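Uncharacterized protein (Streptococcus mutans, PDB 3L7Y) probably acts as a magnesium-dependent phosphatase of the haloacid dehalogenase-like hydrolase family, although its substrate is unknown. Local coordinates at residues A41-G46 with G254-M259; D45-N50 with Y267-A272; V76-S79 with Q84-E87; G100-N105 with Y219-T224; A232-L237 with L260-Y265. All blocks are in the same frame, centred on the assembly; numbering follows the deposited sequence.

How the contacts relate
Following the chain from its N terminus, contact 1 begins at 41-46, where the central core strand runs into the magnesium site, and closes a loop of more than two hundred residues at 254-259. Contact 2 starts from the overlapping segment 45-50 and closes further on, at 267-272. Contact 3, a local strand-to-helix closure, and then contact 4 follow in series inside both of these loops; contact 4 brings the hairpin loop 100-105 of the core against strand 219-224 of the second sheet. Contact 5 joins two core helices, crossing contact 1 along the chain but nesting inside contact 2. Together they tie the metal-bearing loops, the core helices and the second sheet to one another.

Contact 1: A41-G46 with G254-M259; sequences ATDMDG and GNDIEM. With MG (magnesium ion), chain B.
At the magnesium site of the haloacid dehalogenase-like core, the carboxylates of Asp-43 and Asp-256 come together from just beyond strand 39-42 and from the 3-10 turn leading into helix 257-262. The two side chains cross at about a right angle, with their carboxylate planes 58° apart. Asp-43 OD2 approaches Asp-256 OD2 to 3.2 Å; both are acceptors, so the pair is not a hydrogen bond, and Lys-229 holds the neighbouring oxygens together by salt bridges to OD1 of each aspartate. Asp-43 extends with CG anti to the backbone N (chi1 179°), which carries OD2 out to the metal, 2.4 Å from magnesium. The backbone oxygen of Asp-45 supplies the next ligand, Asp-45 O lying 2.3 Å from the ion. This is the DxD signature of the family, in which the first aspartate binds through its side chain and the second through its carbonyl; Asp-252 and four waters complete the sphere. One of those waters also bonds to the opposite segment: it donates to Asn-255 OD1 at 2.7 Å and to Asp-256 OD2 at 2.8 Å, so the GDGGND loop reaches the metal through its second shell as well. Asp-256 OD2 is gripped further by the backbone N of Asp-252 and of Gly-253, while Thr-47 OG1 bonds to Asp-43 OD2. Away from the ion the contact turns apolar: Met-259 SD lies 4.2 Å from Ala-41 CB, and Met-259 CE 4.2 Å from Asp-43 N.

Contact 2: D45-N50 with Y267-A272; sequences DGTFLN and YAMANA. With MG (magnesium ion), chain B.
The flat amide of Asn-271 and the peptide carbonyl of Gly-46 meet in plane: the N-H of Asn-271 ND2 points within the amide plane, only 2° out of it, and lands on a lone pair of Gly-46 O in the carbonyl plane. The bond from ND2 to that oxygen is of ordinary length and nearly straight, 2.9 Å with an N-H...O angle of 169°. It links two loops at the C-terminal ends of the parallel strands of the Rossmann-like core sheet, the helical turn 44-48 that follows the first strand and the type I beta turn Met-269 to Ala-272 that follows strand 265-268. At its other end the amide is fixed as well, since Asn-271 OD1 accepts from the backbone N of Asn-287. Gly-46, with its positive phi of 85°, directly follows the residue whose carbonyl binds magnesium, so the amide probably helps hold the peptide just beyond the metal ligand.

Beside this hydrogen bond is a van der Waals contact. Met-269 is bent at both chi2 and chi3 and folds over Thr-47, which points its OG1 to Asp-43 and turns its methyl to the sulfur. Thr-47 CG2 sits 3.7 Å from Met-269 CG, and Val-292 of helix 291-301 touches both residues. The chain of Met-269 then curls back, leaving its CE 3.8 Å from Thr-47 O and its SD 3.6 Å from Thr-47 CG2.

Contact 3: V76-S79 with Q84-E87; sequences VASS and QLRE
Between segments 76-79 and 84-87 the nearest CA atoms are those of Val-76 and Leu-85, 7.9 Å apart. The segments belong to strand 73-77 and helix 82-86, the strand and the short helix of the beta-alpha-beta unit that returns to the sheet at strand 97-100. Within 84-87, Leu-85 alone touches the other segment. With its CG anti to the carbonyl carbon (chi1 -66°), it carries CD2 to both Val-76 and Ser-78, whereas CD1 reaches only the serine. The side chains of Val-76 and Leu-85 run alongside one another with opposite headings, and Val-76 CG1 touches Leu-85 CD2 at 3.9 Å.

Met-44 from the magnesium-site turn packs on Val-76, Ser-78 and Leu-85, and Phe-98 of the next strand touches the valine and the leucine, so the leucine is buried among them. No polar bond crosses between the segments: Ser-78 OG, which lies 3.7 Å from Leu-85 CD2, accepts instead from the backbone N of Asn-80. The carbon of the same side chain makes the tighter approach, with Ser-78 CB 3.5 Å from Leu-85 CD2 and 3.9 Å from Leu-85 CD1.

Contact 4: G100-N105 with Y219-T224; sequences GENGAN and YIDIIT
Asn-102 lays its amide beside the branch methyl of Ile-223 and hands its nitrogen to the carboxylate of Asp-221. Its ND2 stands 3.6 Å from Ile-223 CG2, while the asparagine CB touches the same methyl at 4.0 Å. One N-H of the amide is spent on the carboxylate: Asn-102 ND2 donates to Asp-221 OD2 over 2.8 Å, at an N-H...O angle of 157°. The oxygen is met on its anti side, 17° out of the carboxylate plane, and the two flat groups are turned 54° against each other. The far ends of both groups have partners too. Asn-102 OD1 accepts from Asn-255 ND2, in the loop beside the magnesium site, and Asp-221 OD1 is held by Thr-186 OG1, which probably helps fix the rotation of both groups.

The bond links the core sheet with the six-stranded sheet, probably the cap domain of a Cof-type haloacid dehalogenase-like hydrolase. Segment 100-105 is the turn of a beta hairpin between core strands 97-100 and 105-108, whereas Asp-221 and Ile-223 lie on strand 219-224 of the second sheet. In the turn, Glu-101 and Asn-102 both take positive phi values. Gly-100 N closes the loop by bonding to Asn-105 O at 2.8 Å, and Gly-103 N makes an inner turn with Gly-100 O at 2.9 Å. This tight coil presents the Asn-102 side chain to strand 219-224. It also brings the peptide oxygen of the preceding residue forward, Glu-101 O lying 3.6 Å from Ile-223 CG2. Glu-101 sends its own carboxylate to Lys-184 of the second sheet.

Contact 5: A232-L237 with L260-Y265; sequences ALQQLL and LKLAKY
Leu-262 carries the whole of this contact, wedged against three residues of helix 229-239, with buried leucines on one side and an exposed glutamine on the other. On the buried side its CD2 makes its nearest approach to Leu-233 CB, at 3.7 Å, and meets the end of Leu-237 more loosely, tip to tip, with Leu-262 CD2 4.1 Å from Leu-237 CD1. This side faces the sheet, where Leu-233 and Leu-237 both rest on Val-39 and Leu-262 itself touches Leu-247. The side chain gets there because its CG stands anti to the backbone N (chi1 170°), extending it off the last turn of helix 257-262 toward the neighbouring helix.

On the outer side the contact thins toward solvent. There the exposed Gln-234 crosses the leucine with an extended chain, its aliphatic CG lying 3.9 Å from both Leu-262 CD1 and Leu-262 CD2. Gln-234 OE1 is also 3.9 Å from Leu-262 CD1, so the glutamine covers the leucine by van der Waals contact, without a hydrogen bond between the segments. Strand 247-251 connects the two helices in the chain, and their side-by-side packing over one face of the core sheet, beside its parallel strands, belongs to the three-layered Rossmann-like core of haloacid dehalogenase-like hydrolases.

Contact 1: A41-G46 with G254-M259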
# COMPACT_ATOMS: atom_id res chain seq x y z
N ALA A 41 2.13 -7.26 -10.46
CA ALA A 41 1.67 -6.47 -9.33
C ALA A 41 2.63 -5.33 -9.10
O ALA A 41 3.83 -5.54 -9.07
CB ALA A 41 1.59 -7.35 -8.07
N THR A 42 2.12 -4.13 -8.94
CA THR A 42 3.02 -3.02 -8.70
C THR A 42 2.61 -2.11 -7.56
O THR A 42 1.43 -1.74 -7.40
CB THR A 42 3.19 -2.15 -9.94
OG1 THR A 42 4.21 -1.18 -9.70
CG2 THR A 42 1.88 -1.43 -10.25
N ASP A 43 3.60 -1.73 -6.77
CA ASP A 43 3.43 -0.62 -5.85
C ASP A 43 3.15 0.66 -6.66
O ASP A 43 3.45 0.70 -7.86
CB ASP A 43 4.68 -0.46 -5.02
CG ASP A 43 4.59 0.67 -4.06
OD1 ASP A 43 3.47 0.94 -3.57
OD2 ASP A 43 5.63 1.31 -3.81
N MET A 44 2.59 1.69 -6.02
CA MET A 44 2.26 2.94 -6.71
C MET A 44 3.26 4.08 -6.46
O MET A 44 4.12 4.35 -7.30
CB MET A 44 0.84 3.39 -6.35
CG MET A 44 -0.23 2.55 -7.00
SD MET A 44 -0.22 2.78 -8.79
CE MET A 44 -0.93 4.42 -8.90
N ASP A 45 3.13 4.74 -5.32
CA ASP A 45 4.04 5.81 -4.92
C ASP A 45 5.49 5.33 -4.90
O ASP A 45 5.79 4.38 -4.19
CB ASP A 45 3.66 6.33 -3.53
CG ASP A 45 2.24 6.89 -3.47
OD1 ASP A 45 1.86 7.68 -4.36
OD2 ASP A 45 1.50 6.52 -2.55
N GLY A 46 6.36 5.98 -5.66
CA GLY A 46 7.79 5.66 -5.66
C GLY A 46 8.16 4.52 -6.60
O GLY A 46 9.33 4.18 -6.72
N GLY A 254 9.49 -0.53 2.41
CA GLY A 254 9.45 -1.58 3.42
C GLY A 254 8.18 -2.41 3.34
O GLY A 254 8.23 -3.64 3.44
N ASN A 255 7.05 -1.74 3.12
CA ASN A 255 5.77 -2.43 3.00
C ASN A 255 5.64 -3.24 1.69
O ASN A 255 4.60 -3.88 1.46
CB ASN A 255 4.60 -1.43 3.13
CG ASN A 255 4.63 -0.33 2.08
OD1 ASN A 255 5.67 -0.06 1.49
ND2 ASN A 255 3.49 0.31 1.85
N ASP A 256 6.68 -3.23 0.86
CA ASP A 256 6.73 -4.06 -0.34
C ASP A 256 7.54 -5.35 -0.14
O ASP A 256 7.64 -6.17 -1.05
CB ASP A 256 7.35 -3.29 -1.52
CG ASP A 256 6.52 -2.12 -1.96
OD1 ASP A 256 5.28 -2.26 -2.06
OD2 ASP A 256 7.11 -1.05 -2.22
N ILE A 257 8.17 -5.51 1.02
CA ILE A 257 9.15 -6.59 1.17
C ILE A 257 8.55 -8.00 1.13
O ILE A 257 9.13 -8.90 0.51
CB ILE A 257 10.05 -6.41 2.41
CG1 ILE A 257 11.05 -5.27 2.20
CG2 ILE A 257 10.84 -7.67 2.70
CD1 ILE A 257 11.79 -4.87 3.50
N GLU A 258 7.41 -8.22 1.78
CA GLU A 258 6.79 -9.56 1.71
C GLU A 258 6.35 -9.86 0.27
O GLU A 258 6.43 -11.00 -0.20
CB GLU A 258 5.59 -9.68 2.67
CG GLU A 258 5.92 -9.41 4.15
CD GLU A 258 5.88 -7.93 4.52
OE1 GLU A 258 5.66 -7.08 3.63
OE2 GLU A 258 6.07 -7.62 5.72
N MET A 259 5.88 -8.84 -0.44
CA MET A 259 5.45 -9.05 -1.82
C MET A 259 6.62 -9.41 -2.71
O MET A 259 6.52 -10.30 -3.56
CB MET A 259 4.78 -7.79 -2.37
CG MET A 259 4.46 -7.85 -3.87
SD MET A 259 3.43 -6.45 -4.40
CE MET A 259 4.63 -5.12 -4.46
MG MG B . 6.23 3.11 -2.28
O HOH W 1 2.48 1.72 -0.89
O HOH W 2 3.79 3.63 -1.63
O HOH W 3 5.89 1.10 -0.91
O HOH W 4 6.40 3.78 0.12
O HOH W 5 7.79 4.96 -1.74

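Contact 2: D45-N50 with Y267-A272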
# COMPACT_ATOMS: atom_id res chain seq x y z
N ASP A 45 3.13 4.74 -5.32
CA ASP A 45 4.04 5.81 -4.92
C ASP A 45 5.49 5.33 -4.90
O ASP A 45 5.79 4.38 -4.19
CB ASP A 45 3.66 6.33 -3.53
CG ASP A 45 2.24 6.89 -3.47
OD1 ASP A 45 1.86 7.68 -4.36
OD2 ASP A 45 1.50 6.52 -2.55
N GLY A 46 6.36 5.98 -5.66
CA GLY A 46 7.79 5.66 -5.66
C GLY A 46 8.16 4.52 -6.60
O GLY A 46 9.33 4.18 -6.72
N THR A 47 7.16 3.95 -7.26
CA THR A 47 7.33 2.77 -8.09
C THR A 47 6.64 2.98 -9.44
O THR A 47 7.27 3.44 -10.39
CB THR A 47 6.80 1.50 -7.39
OG1 THR A 47 7.45 1.34 -6.12
CG2 THR A 47 7.07 0.26 -8.25
N PHE A 48 5.35 2.65 -9.54
CA PHE A 48 4.58 2.90 -10.77
C PHE A 48 4.54 4.41 -11.01
O PHE A 48 4.71 4.86 -12.14
CB PHE A 48 3.16 2.33 -10.66
CG PHE A 48 2.34 2.42 -11.93
CD1 PHE A 48 2.46 1.46 -12.93
CD2 PHE A 48 1.40 3.43 -12.10
CE1 PHE A 48 1.68 1.53 -14.10
CE2 PHE A 48 0.61 3.51 -13.26
CZ PHE A 48 0.76 2.55 -14.27
N LEU A 49 4.32 5.17 -9.95
CA LEU A 49 4.23 6.63 -10.06
C LEU A 49 5.60 7.28 -10.03
O LEU A 49 6.49 6.85 -9.28
CB LEU A 49 3.35 7.20 -8.94
CG LEU A 49 1.90 6.70 -8.94
CD1 LEU A 49 1.13 7.27 -7.75
CD2 LEU A 49 1.22 7.04 -10.28
N ASN A 50 5.77 8.31 -10.84
CA ASN A 50 7.01 9.05 -10.89
C ASN A 50 7.04 10.04 -9.73
O ASN A 50 6.11 10.07 -8.94
CB ASN A 50 7.20 9.76 -12.25
CG ASN A 50 6.15 10.84 -12.51
OD1 ASN A 50 5.61 11.44 -11.58
ND2 ASN A 50 5.88 11.11 -13.78
N TYR A 267 11.04 -7.16 -8.63
CA TYR A 267 11.82 -6.01 -9.08
C TYR A 267 11.84 -4.91 -8.03
O TYR A 267 10.79 -4.38 -7.69
CB TYR A 267 11.23 -5.45 -10.40
CG TYR A 267 11.48 -6.33 -11.60
CD1 TYR A 267 12.59 -6.12 -12.42
CD2 TYR A 267 10.64 -7.39 -11.90
CE1 TYR A 267 12.84 -6.94 -13.53
CE2 TYR A 267 10.87 -8.21 -12.99
CZ TYR A 267 11.97 -7.98 -13.80
OH TYR A 267 12.20 -8.80 -14.88
N ALA A 268 13.03 -4.57 -7.53
CA ALA A 268 13.19 -3.34 -6.76
C ALA A 268 13.52 -2.20 -7.70
O ALA A 268 14.36 -2.35 -8.59
CB ALA A 268 14.29 -3.49 -5.71
N MET A 269 12.88 -1.05 -7.51
CA MET A 269 13.17 0.12 -8.31
C MET A 269 14.60 0.59 -8.03
O MET A 269 15.10 0.43 -6.91
CB MET A 269 12.17 1.25 -8.02
CG MET A 269 10.71 0.82 -8.16
SD MET A 269 10.34 0.16 -9.80
CE MET A 269 10.60 1.60 -10.84
N ALA A 270 15.26 1.15 -9.04
CA ALA A 270 16.60 1.71 -8.85
C ALA A 270 16.66 2.68 -7.67
O ALA A 270 17.72 2.83 -7.05
CB ALA A 270 17.10 2.39 -10.13
N ASN A 271 15.54 3.35 -7.39
CA ASN A 271 15.47 4.33 -6.30
C ASN A 271 15.16 3.76 -4.92
O ASN A 271 15.15 4.49 -3.93
CB ASN A 271 14.47 5.45 -6.61
CG ASN A 271 13.14 4.92 -7.09
OD1 ASN A 271 13.02 4.46 -8.22
ND2 ASN A 271 12.12 4.98 -6.22
N ALA A 272 14.91 2.46 -4.84
CA ALA A 272 14.61 1.84 -3.55
C ALA A 272 15.85 1.80 -2.67
O ALA A 272 16.97 1.87 -3.17
CB ALA A 272 14.02 0.44 -3.76
MG MG B . 6.23 3.11 -2.28
O HOH W 4 6.40 3.78 0.12
O HOH W 3 5.89 1.10 -0.91
O HOH W 2 3.79 3.63 -1.63
O HOH W 5 7.79 4.96 -1.74

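Contact 3: V76-S79 with Q84-E87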
# COMPACT_ATOMS: atom_id res chain seq x y z
N VAL A 76 -2.73 -3.47 -8.85
CA VAL A 76 -2.21 -2.30 -8.17
C VAL A 76 -2.16 -2.62 -6.66
O VAL A 76 -3.18 -2.92 -6.07
CB VAL A 76 -3.13 -1.09 -8.45
CG1 VAL A 76 -2.70 0.12 -7.64
CG2 VAL A 76 -3.14 -0.77 -9.94
N ALA A 77 -0.96 -2.59 -6.07
CA ALA A 77 -0.78 -2.99 -4.67
C ALA A 77 -0.17 -1.87 -3.83
O ALA A 77 1.03 -1.61 -3.92
CB ALA A 77 0.06 -4.27 -4.57
N SER A 78 -0.98 -1.22 -3.00
CA SER A 78 -0.55 0.01 -2.35
C SER A 78 -1.07 0.12 -0.91
O SER A 78 -2.07 -0.50 -0.54
CB SER A 78 -1.02 1.21 -3.19
OG SER A 78 -0.74 2.46 -2.56
N SER A 79 -0.39 0.91 -0.09
CA SER A 79 -0.92 1.22 1.23
C SER A 79 -2.14 2.15 1.14
O SER A 79 -2.97 2.16 2.05
CB SER A 79 0.15 1.85 2.10
OG SER A 79 0.43 3.17 1.69
N GLN A 84 -8.66 6.07 -3.48
CA GLN A 84 -7.63 6.96 -3.98
C GLN A 84 -6.88 6.30 -5.14
O GLN A 84 -6.42 6.98 -6.05
CB GLN A 84 -6.67 7.38 -2.85
CG GLN A 84 -5.56 8.34 -3.28
CD GLN A 84 -4.31 7.62 -3.79
OE1 GLN A 84 -4.36 6.47 -4.22
NE2 GLN A 84 -3.17 8.32 -3.74
N LEU A 85 -6.77 4.97 -5.11
CA LEU A 85 -6.04 4.27 -6.17
C LEU A 85 -6.78 4.26 -7.51
O LEU A 85 -6.15 4.26 -8.57
CB LEU A 85 -5.72 2.83 -5.77
CG LEU A 85 -4.74 2.70 -4.61
CD1 LEU A 85 -4.81 1.30 -4.04
CD2 LEU A 85 -3.34 3.04 -5.07
N ARG A 86 -8.11 4.25 -7.47
CA ARG A 86 -8.84 4.11 -8.72
C ARG A 86 -8.73 5.39 -9.53
O ARG A 86 -8.81 5.35 -10.76
CB ARG A 86 -10.31 3.77 -8.46
CG ARG A 86 -11.06 4.90 -7.80
CD ARG A 86 -12.46 5.04 -8.33
NE ARG A 86 -13.38 4.04 -7.80
CZ ARG A 86 -14.05 4.17 -6.67
NH1 ARG A 86 -13.90 5.26 -5.92
NH2 ARG A 86 -14.88 3.22 -6.27
N GLU A 87 -8.55 6.52 -8.85
CA GLU A 87 -8.50 7.82 -9.52
C GLU A 87 -7.34 7.87 -10.51
O GLU A 87 -7.36 8.66 -11.46
CB GLU A 87 -8.34 8.95 -8.50
CG GLU A 87 -9.59 9.30 -7.70
CD GLU A 87 -9.35 10.47 -6.77
OE1 GLU A 87 -10.27 11.27 -6.57
OE2 GLU A 87 -8.23 10.60 -6.24

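Contact 4: G100-N105 with Y219-T224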
# COMPACT_ATOMS: atom_id res chain seq x y z
N GLY A 100 -5.55 -2.41 -1.68
CA GLY A 100 -5.33 -1.19 -0.92
C GLY A 100 -5.12 -1.46 0.56
O GLY A 100 -5.33 -2.58 1.02
N GLU A 101 -4.71 -0.44 1.31
CA GLU A 101 -4.52 -0.55 2.76
C GLU A 101 -3.41 -1.56 3.11
O GLU A 101 -3.34 -2.07 4.24
CB GLU A 101 -5.83 -0.93 3.47
CG GLU A 101 -7.07 -0.18 2.98
CD GLU A 101 -7.12 1.29 3.38
OE1 GLU A 101 -6.34 1.71 4.25
OE2 GLU A 101 -7.95 2.03 2.80
N ASN A 102 -2.52 -1.79 2.15
CA ASN A 102 -1.46 -2.80 2.23
C ASN A 102 -1.95 -4.22 2.10
O ASN A 102 -1.15 -5.16 2.03
CB ASN A 102 -0.61 -2.68 3.50
CG ASN A 102 0.11 -1.35 3.60
OD1 ASN A 102 0.97 -1.03 2.79
ND2 ASN A 102 -0.26 -0.56 4.60
N GLY A 103 -3.27 -4.40 2.05
CA GLY A 103 -3.80 -5.74 1.91
C GLY A 103 -5.21 -6.04 2.39
O GLY A 103 -5.86 -6.92 1.84
N ALA A 104 -5.67 -5.32 3.42
CA ALA A 104 -6.96 -5.60 4.04
C ALA A 104 -8.14 -5.35 3.10
O ALA A 104 -9.24 -5.87 3.32
CB ALA A 104 -7.14 -4.78 5.32
N ASN A 105 -7.92 -4.55 2.05
CA ASN A 105 -9.00 -4.28 1.10
C ASN A 105 -8.60 -4.62 -0.31
O ASN A 105 -7.65 -4.04 -0.85
CB ASN A 105 -9.45 -2.82 1.19
CG ASN A 105 -10.81 -2.57 0.53
OD1 ASN A 105 -11.09 -1.45 0.09
ND2 ASN A 105 -11.66 -3.59 0.48
N TYR A 219 6.53 7.66 7.71
CA TYR A 219 5.19 7.07 7.86
C TYR A 219 5.19 5.62 8.35
O TYR A 219 6.04 4.81 7.95
CB TYR A 219 4.39 7.17 6.56
CG TYR A 219 4.03 8.59 6.17
CD1 TYR A 219 4.80 9.29 5.24
CD2 TYR A 219 2.95 9.23 6.75
CE1 TYR A 219 4.48 10.58 4.89
CE2 TYR A 219 2.62 10.53 6.41
CZ TYR A 219 3.39 11.20 5.48
OH TYR A 219 3.08 12.48 5.13
N ILE A 220 4.24 5.29 9.22
CA ILE A 220 4.01 3.91 9.64
C ILE A 220 2.53 3.60 9.48
O ILE A 220 1.68 4.30 10.04
CB ILE A 220 4.34 3.72 11.13
CG1 ILE A 220 5.84 3.90 11.41
CG2 ILE A 220 3.87 2.35 11.60
CD1 ILE A 220 6.13 4.17 12.89
N ASP A 221 2.22 2.55 8.74
CA ASP A 221 0.85 2.07 8.67
C ASP A 221 0.72 1.01 9.74
O ASP A 221 1.57 0.13 9.86
CB ASP A 221 0.56 1.46 7.29
CG ASP A 221 0.33 2.50 6.24
OD1 ASP A 221 0.21 3.70 6.61
OD2 ASP A 221 0.26 2.14 5.04
N ILE A 222 -0.33 1.13 10.54
CA ILE A 222 -0.66 0.12 11.52
C ILE A 222 -1.75 -0.74 10.91
O ILE A 222 -2.90 -0.34 10.84
CB ILE A 222 -1.13 0.74 12.86
CG1 ILE A 222 -0.01 1.62 13.44
CG2 ILE A 222 -1.55 -0.36 13.83
CD1 ILE A 222 -0.36 2.29 14.75
N ILE A 223 -1.36 -1.91 10.44
CA ILE A 223 -2.28 -2.79 9.76
C ILE A 223 -2.65 -3.97 10.64
O ILE A 223 -1.98 -4.23 11.64
CB ILE A 223 -1.66 -3.35 8.46
CG1 ILE A 223 -0.23 -3.85 8.74
CG2 ILE A 223 -1.67 -2.29 7.37
CD1 ILE A 223 0.29 -4.92 7.74
N THR A 224 -3.71 -4.66 10.25
CA THR A 224 -4.05 -5.95 10.83
C THR A 224 -2.88 -6.90 10.58
O THR A 224 -2.49 -7.13 9.42
CB THR A 224 -5.33 -6.51 10.19
OG1 THR A 224 -6.45 -5.69 10.57
CG2 THR A 224 -5.58 -7.96 10.61

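Contact 5: A232-L237 with L260-Y265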
# COMPACT_ATOMS: atom_id res chain seq x y z
N ALA A 232 -1.79 -10.45 0.40
CA ALA A 232 -2.78 -10.07 -0.58
C ALA A 232 -2.53 -10.83 -1.89
O ALA A 232 -3.39 -11.49 -2.36
CB ALA A 232 -2.79 -8.65 -0.78
N LEU A 233 -1.33 -10.76 -2.42
CA LEU A 233 -0.98 -11.48 -3.63
C LEU A 233 -1.14 -12.99 -3.49
O LEU A 233 -1.59 -13.63 -4.34
CB LEU A 233 0.41 -11.10 -4.09
CG LEU A 233 0.42 -9.97 -5.10
CD1 LEU A 233 -0.47 -10.24 -6.31
CD2 LEU A 233 0.07 -8.68 -4.58
N GLN A 234 -0.80 -13.54 -2.36
CA GLN A 234 -1.04 -14.96 -2.13
C GLN A 234 -2.53 -15.28 -2.32
O GLN A 234 -2.90 -16.22 -3.01
CB GLN A 234 -0.57 -15.37 -0.73
CG GLN A 234 0.94 -15.32 -0.56
CD GLN A 234 1.40 -15.80 0.80
OE1 GLN A 234 2.46 -16.42 0.91
NE2 GLN A 234 0.62 -15.52 1.83
N GLN A 235 -3.38 -14.46 -1.71
CA GLN A 235 -4.81 -14.67 -1.85
C GLN A 235 -5.25 -14.65 -3.31
O GLN A 235 -6.11 -15.42 -3.74
CB GLN A 235 -5.56 -13.60 -1.06
CG GLN A 235 -5.33 -13.70 0.43
CD GLN A 235 -5.83 -15.01 0.99
OE1 GLN A 235 -5.11 -15.72 1.71
NE2 GLN A 235 -7.06 -15.37 0.63
N LEU A 236 -4.65 -13.76 -4.10
CA LEU A 236 -5.06 -13.62 -5.49
C LEU A 236 -4.52 -14.77 -6.34
O LEU A 236 -5.25 -15.35 -7.16
CB LEU A 236 -4.63 -12.26 -6.04
CG LEU A 236 -5.37 -11.06 -5.44
CD1 LEU A 236 -4.62 -9.78 -5.74
CD2 LEU A 236 -6.79 -10.98 -5.99
N LEU A 237 -3.25 -15.11 -6.14
CA LEU A 237 -2.66 -16.28 -6.77
C LEU A 237 -3.48 -17.53 -6.46
O LEU A 237 -3.81 -18.30 -7.36
CB LEU A 237 -1.21 -16.46 -6.29
CG LEU A 237 -0.19 -15.39 -6.72
CD1 LEU A 237 1.18 -15.62 -6.08
CD2 LEU A 237 -0.06 -15.33 -8.24
N LEU A 260 7.73 -8.69 -2.55
CA LEU A 260 8.93 -8.92 -3.32
C LEU A 260 9.52 -10.31 -3.05
O LEU A 260 9.87 -11.04 -3.99
CB LEU A 260 9.96 -7.83 -3.00
CG LEU A 260 10.20 -6.67 -3.98
CD1 LEU A 260 9.18 -6.62 -5.13
CD2 LEU A 260 10.31 -5.33 -3.24
N LYS A 261 9.62 -10.68 -1.78
CA LYS A 261 10.13 -12.00 -1.44
C LYS A 261 9.24 -13.09 -2.04
O LYS A 261 9.72 -14.16 -2.42
CB LYS A 261 10.24 -12.17 0.07
CG LYS A 261 11.38 -11.35 0.67
CD LYS A 261 11.43 -11.45 2.20
N LEU A 262 7.95 -12.81 -2.14
CA LEU A 262 7.00 -13.78 -2.66
C LEU A 262 7.17 -14.03 -4.14
O LEU A 262 7.13 -15.18 -4.61
CB LEU A 262 5.57 -13.33 -2.39
CG LEU A 262 4.51 -14.18 -3.11
CD1 LEU A 262 4.33 -15.52 -2.40
CD2 LEU A 262 3.18 -13.43 -3.19
N ALA A 263 7.32 -12.95 -4.90
CA ALA A 263 7.31 -13.03 -6.36
C ALA A 263 8.61 -13.63 -6.87
O ALA A 263 9.69 -13.20 -6.47
CB ALA A 263 7.10 -11.64 -6.96
N LYS A 264 8.52 -14.60 -7.77
CA LYS A 264 9.72 -15.08 -8.43
C LYS A 264 10.34 -13.95 -9.25
O LYS A 264 11.56 -13.75 -9.21
CB LYS A 264 9.44 -16.31 -9.30
CG LYS A 264 10.67 -16.77 -10.10
CD LYS A 264 10.35 -17.94 -11.01
CE LYS A 264 11.64 -18.65 -11.45
NZ LYS A 264 11.37 -19.95 -12.12
N TYR A 265 9.50 -13.20 -9.99
CA TYR A 265 10.02 -12.07 -10.78
C TYR A 265 9.86 -10.73 -10.05
O TYR A 265 9.05 -9.86 -10.42
CB TYR A 265 9.43 -12.06 -12.19
CG TYR A 265 9.59 -13.40 -12.87
CD1 TYR A 265 10.83 -13.80 -13.39
CD2 TYR A 265 8.53 -14.29 -12.95
CE1 TYR A 265 10.99 -15.05 -14.00
CE2 TYR A 265 8.68 -15.54 -13.54
CZ TYR A 265 9.91 -15.91 -14.07
OH TYR A 265 10.04 -17.14 -14.66